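Local structure of methylthioribose-1-phosphate isomerase (Saccharomyces cerevisiae, 1W2W) at residues Y42-S47 with A57-L62; F101-R106 with N111-L116; T66-I71 with K130-S135; V117-I122 with Y137-E142. The protein catalyses the interconversion of methylthioribose-1-phosphate and methylthioribulose-1-phosphate in the methionine salvage pathway. All coordinates share one frame; numbering follows the deposited sequence.

Contact 1 (Y42-S47 with A57-L62); sequences YSVIKS and AIVGSL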
loop_
_atom_site.group_PDB
_atom_site.type_symbol
_atom_site.label_atom_id
_atom_site.label_comp_id
_atom_site.label_asym_id
_atom_site.label_seq_id
_atom_site.Cartn_x
_atom_site.Cartn_y
_atom_site.Cartn_z
ATOM N N TYR A 42 22.026 18.308 6.070
ATOM C CA TYR A 42 21.399 18.276 4.751
ATOM C C TYR A 42 21.311 16.838 4.265
ATOM O O TYR A 42 20.275 16.413 3.756
ATOM C CB TYR A 42 22.221 19.098 3.747
ATOM C CG TYR A 42 21.708 19.025 2.326
ATOM C CD1 TYR A 42 20.808 19.964 1.844
ATOM C CD2 TYR A 42 22.130 18.017 1.468
ATOM C CE1 TYR A 42 20.338 19.905 0.536
ATOM C CE2 TYR A 42 21.672 17.947 0.166
ATOM C CZ TYR A 42 20.774 18.893 -0.293
ATOM O OH TYR A 42 20.317 18.826 -1.588
ATOM N N SER A 43 22.403 16.090 4.415
ATOM C CA SER A 43 22.443 14.741 3.869
ATOM C C SER A 43 21.431 13.816 4.532
ATOM O O SER A 43 20.722 13.080 3.836
ATOM C CB SER A 43 23.837 14.134 3.967
ATOM O OG SER A 43 23.842 12.846 3.360
ATOM N N VAL A 44 21.348 13.843 5.861
ATOM C CA VAL A 44 20.404 12.924 6.506
ATOM C C VAL A 44 18.944 13.309 6.274
ATOM O O VAL A 44 18.070 12.442 6.282
ATOM C CB VAL A 44 20.674 12.692 7.998
ATOM C CG1 VAL A 44 22.086 12.117 8.211
ATOM C CG2 VAL A 44 20.443 13.980 8.811
ATOM N N ILE A 45 18.678 14.596 6.071
ATOM C CA ILE A 45 17.327 15.038 5.756
ATOM C C ILE A 45 16.953 14.650 4.322
ATOM O O ILE A 45 15.905 14.061 4.072
ATOM C CB ILE A 45 17.155 16.555 5.967
ATOM C CG1 ILE A 45 17.302 16.918 7.451
ATOM C CG2 ILE A 45 15.791 17.009 5.438
ATOM C CD1 ILE A 45 17.485 18.443 7.677
ATOM N N LYS A 46 17.827 14.971 3.378
ATOM C CA LYS A 46 17.490 14.769 1.973
ATOM C C LYS A 46 17.286 13.282 1.673
ATOM O O LYS A 46 16.383 12.910 0.933
ATOM C CB LYS A 46 18.587 15.380 1.108
ATOM C CG LYS A 46 18.534 15.048 -0.359
ATOM C CD LYS A 46 17.397 15.768 -1.045
ATOM C CE LYS A 46 17.596 15.735 -2.568
ATOM N NZ LYS A 46 16.437 16.366 -3.256
ATOM N N SER A 47 18.124 12.448 2.275
ATOM C CA SER A 47 18.061 11.005 2.085
ATOM C C SER A 47 17.002 10.333 2.968
ATOM O O SER A 47 16.741 9.136 2.816
ATOM C CB SER A 47 19.437 10.386 2.354
ATOM O OG SER A 47 19.696 10.336 3.749
ATOM N N ALA A 57 13.431 19.478 11.511
ATOM C CA ALA A 57 13.784 20.792 12.057
ATOM C C ALA A 57 14.835 20.702 13.154
ATOM O O ALA A 57 15.749 21.532 13.237
ATOM C CB ALA A 57 12.548 21.498 12.579
ATOM N N ILE A 58 14.706 19.704 14.023
ATOM C CA ILE A 58 15.660 19.552 15.118
ATOM C C ILE A 58 17.051 19.154 14.622
ATOM O O ILE A 58 18.048 19.763 15.029
ATOM C CB ILE A 58 15.145 18.535 16.173
ATOM C CG1 ILE A 58 13.920 19.109 16.904
ATOM C CG2 ILE A 58 16.261 18.201 17.185
ATOM C CD1 ILE A 58 13.059 18.036 17.591
ATOM N N VAL A 59 17.140 18.143 13.758
ATOM C CA VAL A 59 18.468 17.772 13.240
ATOM C C VAL A 59 19.098 18.890 12.410
ATOM O O VAL A 59 20.312 19.130 12.501
ATOM C CB VAL A 59 18.496 16.436 12.461
ATOM C CG1 VAL A 59 17.905 16.602 11.061
ATOM C CG2 VAL A 59 19.958 15.961 12.306
ATOM N N GLY A 60 18.280 19.579 11.619
ATOM C CA GLY A 60 18.747 20.732 10.854
ATOM C C GLY A 60 19.347 21.805 11.756
ATOM O O GLY A 60 20.485 22.257 11.539
ATOM N N SER A 61 18.575 22.207 12.765
ATOM C CA SER A 61 19.011 23.188 13.750
ATOM C C SER A 61 20.292 22.740 14.466
ATOM O O SER A 61 21.235 23.512 14.595
ATOM C CB SER A 61 17.895 23.452 14.766
ATOM O OG SER A 61 16.760 24.004 14.116
ATOM N N LEU A 62 20.319 21.494 14.926
ATOM C CA LEU A 62 21.481 20.949 15.612
ATOM C C LEU A 62 22.723 20.946 14.725
ATOM O O LEU A 62 23.832 21.195 15.215
ATOM C CB LEU A 62 21.209 19.541 16.155
ATOM C CG LEU A 62 20.324 19.489 17.399
ATOM C CD1 LEU A 62 19.917 18.047 17.667
ATOM C CD2 LEU A 62 21.041 20.055 18.612
#
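Ala57 O, on the helix whose Val59 and Gly60 receive Val44 and Ile45, is held by two donors of a single residue. Ser61 N makes the regular helical bond to Ala57 O at 2.9 Å. Ser61 OG closes a second bond onto Ala57 O, 2.8 Å long, from the opposite face of the carbonyl plane and tilted 29° from it. The buried hydroxyl thus finds its acceptor within its own helical turn. Everything that passes between the two segments is apolar. Val59 stands at the centre and gives one methyl to each neighbour: its CG2 meets Val44 CG2 at 4.0 Å, while its CG1 lies against Ile45 CG1 at 3.7 Å. The torsion of Val59 sets this division, since chi1 of 76° places CG1 between the backbone N and the carbonyl carbon and turns CG2 away from N. Ile45 and Val59 lie alongside each other, pointing opposite ways, and the isoleucine reaches on until its CD1 lies 4.1 Å from Gly60 CA, against bare backbone. The short helical segments run nearly antiparallel, at 165°, with axes 9.7 Å apart at their closest. Elsewhere on helix 53-73, Ala57 and Ser61 touch helix 111-124, and Ile58 and Leu62 pack on strand 6-9; Lys46 O accepts a hydrogen bond from a basic side chain of another protein chain. With no polar bond between the segments and all four touching residues buried, helix 38-46 is joined to helix 53-73 here by a small apolar contact, consistent with hydrophobic packing.

Contact 2 (F101-R106 with N111-L116); sequences FLLSSR and NLSNSL. With SO4 (sulfate ion), chain I.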
loop_
_atom_site.group_PDB
_atom_site.type_symbol
_atom_site.label_atom_id
_atom_site.label_comp_id
_atom_site.label_asym_id
_atom_site.label_seq_id
_atom_site.Cartn_x
_atom_site.Cartn_y
_atom_site.Cartn_z
ATOM N N PHE A 101 21.140 26.470 1.874
ATOM C CA PHE A 101 21.402 25.119 1.373
ATOM C C PHE A 101 20.604 24.107 2.203
ATOM O O PHE A 101 19.870 23.266 1.655
ATOM C CB PHE A 101 22.909 24.845 1.442
ATOM C CG PHE A 101 23.304 23.435 1.104
ATOM C CD1 PHE A 101 22.959 22.871 -0.116
ATOM C CD2 PHE A 101 24.024 22.680 2.016
ATOM C CE1 PHE A 101 23.327 21.571 -0.423
ATOM C CE2 PHE A 101 24.399 21.377 1.712
ATOM C CZ PHE A 101 24.051 20.826 0.491
ATOM N N LEU A 102 20.739 24.203 3.523
ATOM C CA LEU A 102 20.037 23.288 4.435
ATOM C C LEU A 102 18.530 23.323 4.195
ATOM O O LEU A 102 17.877 22.274 4.132
ATOM C CB LEU A 102 20.336 23.655 5.894
ATOM C CG LEU A 102 19.710 22.764 6.974
ATOM C CD1 LEU A 102 20.148 21.325 6.720
ATOM C CD2 LEU A 102 20.204 23.214 8.345
ATOM N N LEU A 103 17.985 24.533 4.067
ATOM C CA LEU A 103 16.567 24.732 3.780
ATOM C C LEU A 103 16.109 23.965 2.541
ATOM O O LEU A 103 14.972 23.485 2.478
ATOM C CB LEU A 103 16.251 26.222 3.607
ATOM C CG LEU A 103 14.801 26.573 3.267
ATOM C CD1 LEU A 103 13.931 26.376 4.504
ATOM C CD2 LEU A 103 14.701 28.002 2.766
ATOM N N SER A 104 16.992 23.852 1.556
ATOM C CA SER A 104 16.626 23.207 0.292
ATOM C C SER A 104 16.536 21.682 0.362
ATOM O O SER A 104 16.085 21.050 -0.590
ATOM C CB SER A 104 17.592 23.603 -0.828
ATOM O OG SER A 104 18.852 22.962 -0.683
ATOM N N SER A 105 16.967 21.096 1.477
ATOM C CA SER A 105 16.946 19.645 1.656
ATOM C C SER A 105 15.618 18.981 1.268
ATOM O O SER A 105 15.584 18.104 0.400
ATOM C CB SER A 105 17.319 19.280 3.100
ATOM O OG SER A 105 16.494 19.973 4.029
ATOM N N ARG A 106 14.535 19.388 1.927
ATOM C CA ARG A 106 13.202 18.853 1.660
ATOM C C ARG A 106 12.187 19.978 1.903
ATOM O O ARG A 106 12.175 20.572 2.974
ATOM C CB ARG A 106 12.904 17.647 2.570
ATOM C CG ARG A 106 13.534 16.327 2.143
ATOM C CD ARG A 106 13.081 15.125 2.990
ATOM N NE ARG A 106 11.720 14.732 2.629
ATOM C CZ ARG A 106 10.885 14.072 3.433
ATOM N NH1 ARG A 106 11.267 13.712 4.659
ATOM N NH2 ARG A 106 9.660 13.773 2.997
ATOM N N ASN A 111 8.321 22.903 9.367
ATOM C CA ASN A 111 9.066 23.029 10.622
ATOM C C ASN A 111 10.488 23.525 10.405
ATOM O O ASN A 111 10.971 24.409 11.123
ATOM C CB ASN A 111 9.072 21.697 11.372
ATOM C CG ASN A 111 7.689 21.318 11.836
ATOM O OD1 ASN A 111 6.805 21.098 11.003
ATOM N ND2 ASN A 111 7.481 21.265 13.160
ATOM N N LEU A 112 11.156 22.961 9.404
ATOM C CA LEU A 112 12.545 23.321 9.158
ATOM C C LEU A 112 12.683 24.817 8.856
ATOM O O LEU A 112 13.497 25.500 9.481
ATOM C CB LEU A 112 13.150 22.463 8.043
ATOM C CG LEU A 112 14.615 22.744 7.669
ATOM C CD1 LEU A 112 15.508 22.441 8.876
ATOM C CD2 LEU A 112 15.064 21.961 6.416
ATOM N N SER A 113 11.888 25.314 7.911
ATOM C CA SER A 113 11.894 26.743 7.571
ATOM C C SER A 113 11.624 27.584 8.807
ATOM O O SER A 113 12.305 28.588 9.062
ATOM C CB SER A 113 10.873 27.054 6.467
ATOM O OG SER A 113 10.735 28.463 6.247
ATOM N N ASN A 114 10.624 27.180 9.588
ATOM C CA ASN A 114 10.282 27.942 10.775
ATOM C C ASN A 114 11.453 28.084 11.754
ATOM O O ASN A 114 11.680 29.158 12.326
ATOM C CB ASN A 114 9.036 27.362 11.452
ATOM C CG ASN A 114 7.754 27.696 10.689
ATOM O OD1 ASN A 114 7.714 28.637 9.885
ATOM N ND2 ASN A 114 6.703 26.921 10.939
ATOM N N SER A 115 12.202 27.004 11.936
ATOM C CA SER A 115 13.401 27.034 12.757
ATOM C C SER A 115 14.520 27.843 12.103
ATOM O O SER A 115 15.212 28.594 12.781
ATOM C CB SER A 115 13.896 25.616 13.054
ATOM O OG SER A 115 13.228 25.075 14.190
ATOM N N LEU A 116 14.728 27.683 10.802
ATOM C CA LEU A 116 15.847 28.391 10.173
ATOM C C LEU A 116 15.633 29.907 10.167
ATOM O O LEU A 116 16.592 30.672 10.281
ATOM C CB LEU A 116 16.124 27.871 8.760
ATOM C CG LEU A 116 16.566 26.403 8.701
ATOM C CD1 LEU A 116 16.880 25.990 7.266
ATOM C CD2 LEU A 116 17.742 26.099 9.634
HETATM S S SO4 I . 8.204 12.153 6.343
HETATM O O1 SO4 I . 9.224 13.108 6.789
HETATM O O2 SO4 I . 8.182 12.157 4.879
HETATM O O3 SO4 I . 8.554 10.819 6.795
HETATM O O4 SO4 I . 6.905 12.578 6.850
#
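Leu102 and Leu116 cross at about a right angle, their CD2 methyls 4.0 Å apart. The other methyl of Leu116 turns to the next residue, with CD1 3.7 Å from Leu103 CB. Leu103, with CG anti to the backbone N (chi1 179°), sends its CD1 across to the neighbouring helix, where it rests 3.7 Å from Ser113 CB. Leu112 comes in from the other helix and lays CD2 over the turn that holds Ser104 and Ser105, 3.4 Å from Ser105 OG. That hydroxyl is already engaged: Ser105 OG donates to Leu102 O at 2.7 Å, almost in line with the carbonyl bond. Arg106 turns from the leucines and presents the edge of its guanidinium to a sulfate ion, with NH1 3.0 Å from O1 and NH2 2.9 Å from O2; its NE forms a salt bridge with an acidic side chain of another protein chain. The sulfate, probably from the crystallisation liquor, is also bonded by Arg51 NE, Gly52 N and another protein chain, and may mark an anion-binding spot. Helices 88-103 and 111-124, joined by a short loop, pack through leucines; Ser105 touches Tyr42 and Ile45 of helix 38-46, Phe101 stacks on Tyr42, and Asn111 and Ser115 pack against helix 53-73.

Contact 3 (T66-I71 with K130-S135); sequences TEVQLI and KAFDGS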
loop_
_atom_site.group_PDB
_atom_site.type_symbol
_atom_site.label_atom_id
_atom_site.label_comp_id
_atom_site.label_asym_id
_atom_site.label_seq_id
_atom_site.Cartn_x
_atom_site.Cartn_y
_atom_site.Cartn_z
ATOM N N THR A 66 26.483 22.188 15.638
ATOM C CA THR A 66 27.718 21.405 15.555
ATOM C C THR A 66 28.713 22.053 14.592
ATOM O O THR A 66 29.924 22.009 14.835
ATOM C CB THR A 66 27.477 19.925 15.164
ATOM O OG1 THR A 66 26.708 19.850 13.961
ATOM C CG2 THR A 66 26.625 19.207 16.191
ATOM N N GLU A 67 28.212 22.648 13.511
ATOM C CA GLU A 67 29.089 23.313 12.551
ATOM C C GLU A 67 29.809 24.504 13.179
ATOM O O GLU A 67 31.029 24.653 13.029
ATOM C CB GLU A 67 28.356 23.745 11.278
ATOM C CG GLU A 67 29.274 24.507 10.330
ATOM C CD GLU A 67 28.866 24.374 8.882
ATOM O OE1 GLU A 67 28.932 25.382 8.151
ATOM O OE2 GLU A 67 28.481 23.258 8.470
ATOM N N VAL A 68 29.077 25.360 13.887
ATOM C CA VAL A 68 29.731 26.549 14.427
ATOM C C VAL A 68 30.694 26.183 15.543
ATOM O O VAL A 68 31.722 26.844 15.740
ATOM C CB VAL A 68 28.742 27.645 14.862
ATOM C CG1 VAL A 68 27.878 28.102 13.683
ATOM C CG2 VAL A 68 27.909 27.174 16.006
ATOM N N GLN A 69 30.380 25.117 16.275
ATOM C CA GLN A 69 31.291 24.662 17.319
ATOM C C GLN A 69 32.539 24.011 16.754
ATOM O O GLN A 69 33.625 24.149 17.319
ATOM C CB GLN A 69 30.584 23.751 18.322
ATOM C CG GLN A 69 29.427 24.489 18.988
ATOM C CD GLN A 69 28.905 23.794 20.218
ATOM O OE1 GLN A 69 28.968 22.563 20.316
ATOM N NE2 GLN A 69 28.398 24.570 21.166
ATOM N N LEU A 70 32.386 23.317 15.633
ATOM C CA LEU A 70 33.531 22.721 14.956
ATOM C C LEU A 70 34.479 23.799 14.423
ATOM O O LEU A 70 35.698 23.678 14.547
ATOM C CB LEU A 70 33.063 21.807 13.818
ATOM C CG LEU A 70 34.125 21.036 13.028
ATOM C CD1 LEU A 70 35.081 20.320 13.955
ATOM C CD2 LEU A 70 33.476 20.045 12.066
ATOM N N ILE A 71 33.942 24.854 13.826
ATOM C CA ILE A 71 34.831 25.860 13.258
ATOM C C ILE A 71 35.545 26.653 14.354
ATOM O O ILE A 71 36.625 27.207 14.127
ATOM C CB ILE A 71 34.112 26.766 12.236
ATOM C CG1 ILE A 71 32.998 27.577 12.890
ATOM C CG2 ILE A 71 33.527 25.932 11.108
ATOM C CD1 ILE A 71 32.139 28.327 11.895
ATOM N N LYS A 130 31.011 33.653 18.878
ATOM C CA LYS A 130 30.854 33.176 20.250
ATOM C C LYS A 130 29.444 33.419 20.790
ATOM O O LYS A 130 28.838 32.532 21.390
ATOM C CB LYS A 130 31.884 33.822 21.188
ATOM C CG LYS A 130 32.177 33.007 22.447
ATOM C CD LYS A 130 33.124 33.753 23.391
ATOM C CE LYS A 130 32.540 33.843 24.804
ATOM N NZ LYS A 130 33.410 33.205 25.842
ATOM N N ALA A 131 28.927 34.625 20.581
ATOM C CA ALA A 131 27.590 34.959 21.060
ATOM C C ALA A 131 26.539 34.118 20.339
ATOM O O ALA A 131 25.598 33.627 20.965
ATOM C CB ALA A 131 27.307 36.440 20.875
ATOM N N PHE A 132 26.706 33.964 19.030
ATOM C CA PHE A 132 25.785 33.162 18.226
ATOM C C PHE A 132 25.748 31.723 18.742
ATOM O O PHE A 132 24.676 31.135 18.897
ATOM C CB PHE A 132 26.188 33.190 16.753
ATOM C CG PHE A 132 25.308 32.363 15.860
ATOM C CD1 PHE A 132 23.953 32.653 15.728
ATOM C CD2 PHE A 132 25.831 31.290 15.154
ATOM C CE1 PHE A 132 23.139 31.890 14.908
ATOM C CE2 PHE A 132 25.018 30.519 14.326
ATOM C CZ PHE A 132 23.679 30.818 14.201
ATOM N N ASP A 133 26.932 31.179 18.995
ATOM C CA ASP A 133 27.100 29.822 19.504
ATOM C C ASP A 133 26.265 29.635 20.775
ATOM O O ASP A 133 25.430 28.729 20.873
ATOM C CB ASP A 133 28.603 29.624 19.760
ATOM C CG ASP A 133 28.985 28.204 20.125
ATOM O OD1 ASP A 133 28.174 27.479 20.733
ATOM O OD2 ASP A 133 30.116 27.739 19.841
ATOM N N GLY A 134 26.483 30.507 21.752
ATOM C CA GLY A 134 25.762 30.441 23.010
ATOM C C GLY A 134 24.257 30.566 22.848
ATOM O O GLY A 134 23.503 29.829 23.482
ATOM N N SER A 135 23.822 31.494 22.000
ATOM C CA SER A 135 22.391 31.742 21.824
ATOM C C SER A 135 21.734 30.614 21.029
ATOM O O SER A 135 20.576 30.262 21.273
ATOM C CB SER A 135 22.167 33.079 21.114
ATOM O OG SER A 135 22.679 34.151 21.896
#
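A buried helix-helix contact, part apolar and part polar, joins Val68 and Gln69 of helix 53-73 to Phe132 and Asp133 near the start of helix 129-168. The segments run roughly antiparallel, at 142°, with Val68 CA and Asp133 CA 6.6 Å apart. Val68 CG1 approaches the ring of Phe132 at its edge, in the ring plane, 3.8 Å from CE2. One residue along, Gln69 NE2 donates to Asp133 OD1 over 2.9 Å in a nearly straight bond (175°). The acceptor lies in the amide plane and accepts the N-H on its syn lone pair, although amide and carboxylate planes are turned 44° apart. The glutamine reaches it by running extended beyond CG, and Gln69 CG lies 3.4 Å from Asp133 OD2. Gln69 NE2 also bonds Pro13 O and its OE1 takes Val16 N, so three bonds fix the rotation of the amide. Phe132 continues into Ile119, Ile122 and Leu123 of helix 111-124. The arrangement is that of buried antiparallel helix-helix packing in the N-terminal helical part of the isomerase, with a glutamine-aspartate hydrogen bond set beside an apolar contact.

Contact 4 (V117-I122 with Y137-E142); sequences VEIKNI and YNYVCE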
loop_
_atom_site.group_PDB
_atom_site.type_symbol
_atom_site.label_atom_id
_atom_site.label_comp_id
_atom_site.label_asym_id
_atom_site.label_seq_id
_atom_site.Cartn_x
_atom_site.Cartn_y
_atom_site.Cartn_z
ATOM N N VAL A 117 14.381 30.339 10.044
ATOM C CA VAL A 117 14.040 31.759 10.155
ATOM C C VAL A 117 14.462 32.291 11.525
ATOM O O VAL A 117 15.092 33.349 11.628
ATOM C CB VAL A 117 12.521 31.995 9.930
ATOM C CG1 VAL A 117 12.099 33.387 10.405
ATOM C CG2 VAL A 117 12.146 31.763 8.465
ATOM N N GLU A 118 14.128 31.543 12.571
ATOM C CA GLU A 118 14.480 31.922 13.927
ATOM C C GLU A 118 15.996 31.935 14.099
ATOM O O GLU A 118 16.540 32.863 14.706
ATOM C CB GLU A 118 13.824 30.991 14.949
ATOM C CG GLU A 118 13.919 31.466 16.394
ATOM C CD GLU A 118 13.668 32.955 16.570
ATOM O OE1 GLU A 118 12.647 33.472 16.063
ATOM O OE2 GLU A 118 14.498 33.612 17.229
ATOM N N ILE A 119 16.678 30.923 13.561
ATOM C CA ILE A 119 18.140 30.889 13.672
ATOM C C ILE A 119 18.764 32.099 12.961
ATOM O O ILE A 119 19.710 32.707 13.483
ATOM C CB ILE A 119 18.727 29.566 13.152
ATOM C CG1 ILE A 119 18.304 28.408 14.068
ATOM C CG2 ILE A 119 20.264 29.672 13.020
ATOM C CD1 ILE A 119 18.527 27.014 13.485
ATOM N N LYS A 120 18.239 32.453 11.790
ATOM C CA LYS A 120 18.706 33.664 11.101
ATOM C C LYS A 120 18.488 34.941 11.918
ATOM O O LYS A 120 19.342 35.845 11.920
ATOM C CB LYS A 120 18.058 33.812 9.727
ATOM C CG LYS A 120 18.637 32.880 8.683
ATOM C CD LYS A 120 18.157 33.260 7.298
ATOM C CE LYS A 120 18.676 32.295 6.256
ATOM N NZ LYS A 120 18.418 32.876 4.912
ATOM N N ASN A 121 17.349 35.022 12.599
ATOM C CA ASN A 121 17.080 36.148 13.491
ATOM C C ASN A 121 18.064 36.199 14.650
ATOM O O ASN A 121 18.522 37.275 15.059
ATOM C CB ASN A 121 15.654 36.077 14.039
ATOM C CG ASN A 121 14.625 36.520 13.022
ATOM O OD1 ASN A 121 14.943 37.252 12.081
ATOM N ND2 ASN A 121 13.386 36.073 13.198
ATOM N N ILE A 122 18.397 35.030 15.188
ATOM C CA ILE A 122 19.426 34.965 16.209
ATOM C C ILE A 122 20.775 35.403 15.641
ATOM O O ILE A 122 21.501 36.163 16.286
ATOM C CB ILE A 122 19.514 33.566 16.830
ATOM C CG1 ILE A 122 18.230 33.277 17.619
ATOM C CG2 ILE A 122 20.722 33.480 17.769
ATOM C CD1 ILE A 122 18.108 31.821 18.050
ATOM N N TYR A 137 22.809 27.455 21.060
ATOM C CA TYR A 137 22.693 26.370 22.028
ATOM C C TYR A 137 21.395 26.516 22.822
ATOM O O TYR A 137 20.629 25.555 22.977
ATOM C CB TYR A 137 23.861 26.380 23.021
ATOM C CG TYR A 137 23.711 25.348 24.125
ATOM C CD1 TYR A 137 24.009 24.006 23.896
ATOM C CD2 TYR A 137 23.272 25.714 25.397
ATOM C CE1 TYR A 137 23.870 23.054 24.912
ATOM C CE2 TYR A 137 23.135 24.775 26.402
ATOM C CZ TYR A 137 23.434 23.454 26.155
ATOM O OH TYR A 137 23.298 22.524 27.166
ATOM N N ASN A 138 21.160 27.719 23.339
ATOM C CA ASN A 138 19.911 27.979 24.062
ATOM C C ASN A 138 18.709 27.702 23.166
ATOM O O ASN A 138 17.716 27.108 23.609
ATOM C CB ASN A 138 19.865 29.410 24.605
ATOM C CG ASN A 138 20.823 29.608 25.762
ATOM O OD1 ASN A 138 21.338 28.636 26.316
ATOM N ND2 ASN A 138 21.069 30.858 26.130
ATOM N N TYR A 139 18.797 28.125 21.908
ATOM C CA TYR A 139 17.664 27.965 21.002
ATOM C C TYR A 139 17.337 26.491 20.781
ATOM O O TYR A 139 16.163 26.076 20.847
ATOM C CB TYR A 139 17.890 28.645 19.644
ATOM C CG TYR A 139 16.808 28.228 18.670
ATOM C CD1 TYR A 139 15.538 28.776 18.754
ATOM C CD2 TYR A 139 17.052 27.274 17.685
ATOM C CE1 TYR A 139 14.537 28.393 17.881
ATOM C CE2 TYR A 139 16.049 26.881 16.797
ATOM C CZ TYR A 139 14.795 27.446 16.910
ATOM O OH TYR A 139 13.773 27.103 16.063
ATOM N N VAL A 140 18.364 25.695 20.498
ATOM C CA VAL A 140 18.108 24.286 20.205
ATOM C C VAL A 140 17.602 23.513 21.425
ATOM O O VAL A 140 16.740 22.634 21.293
ATOM C CB VAL A 140 19.289 23.576 19.503
ATOM C CG1 VAL A 140 19.666 24.330 18.237
ATOM C CG2 VAL A 140 20.487 23.412 20.431
ATOM N N CYS A 141 18.111 23.847 22.612
ATOM C CA CYS A 141 17.601 23.243 23.830
ATOM C C CYS A 141 16.121 23.554 23.987
ATOM O O CYS A 141 15.331 22.670 24.337
ATOM C CB CYS A 141 18.379 23.719 25.060
ATOM S SG CYS A 141 20.038 22.987 25.117
ATOM N N GLU A 142 15.756 24.805 23.723
ATOM C CA GLU A 142 14.371 25.235 23.878
ATOM C C GLU A 142 13.473 24.585 22.834
ATOM O O GLU A 142 12.383 24.118 23.170
ATOM C CB GLU A 142 14.260 26.752 23.809
ATOM C CG GLU A 142 14.761 27.414 25.085
ATOM C CD GLU A 142 15.150 28.859 24.867
ATOM O OE1 GLU A 142 14.566 29.495 23.959
ATOM O OE2 GLU A 142 16.039 29.344 25.607
#
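The segments around Ile119 and Tyr139 run antiparallel at 155°, with axes 11.1 Å apart at their closest, a spacing wide enough for an aromatic ring to lie between them. That ring is Tyr139, carried across the gap by a CG anti to the backbone N (chi1 169°). Three side chains of helix 111-124 touch it at different points along its length. Ile122 CD1 sits at its root, 3.6 Å from Tyr139 CB, the two side chains inclined to one another. Further out, the side chains of Ile119 and Tyr139 cross at about a right angle, with Ile119 CG1 3.9 Å from Tyr139 CE2. On the CE1 side, Glu118 CG comes to 3.5 Å of Tyr139 CE1; the glutamate touches with its aliphatic part, its chain bending at chi2, and its carboxylate plane is turned 36° from that of the ring. The hydroxyl, beside Glu118 CB, forms a hydrogen bond with Ser115 OG, one turn before Ile119. Ser61 of helix 53-73 touches both Ile119 and Tyr139. The tyrosine is therefore held in two ways: carbon atoms pack against its ring, while the hydrogen bond at its outer end probably helps to set where the ring ends on helix 111-124.

From the N terminus, contact 1 comes first, closing a short loop that brings helix 53-73 back against helix 38-46. Further along helix 53-73, residues 66-71 open contact 3, whose partner lies 59 residues on. Within this long loop contact 2 is nested, closing the turn between helices 88-103 and 111-124. Contact 4 opens inside the loop as well but closes beyond it, at residues 137-142, so contacts 3 and 4 cross; they meet where Phe132 and Ser135 pack on Ile119 and Ile122. Contacts 1 and 2 touch, and contacts 2 and 4 share helix 111-124 and meet at Ser115 and Tyr139. Together the four contacts bind five helices into one bundle.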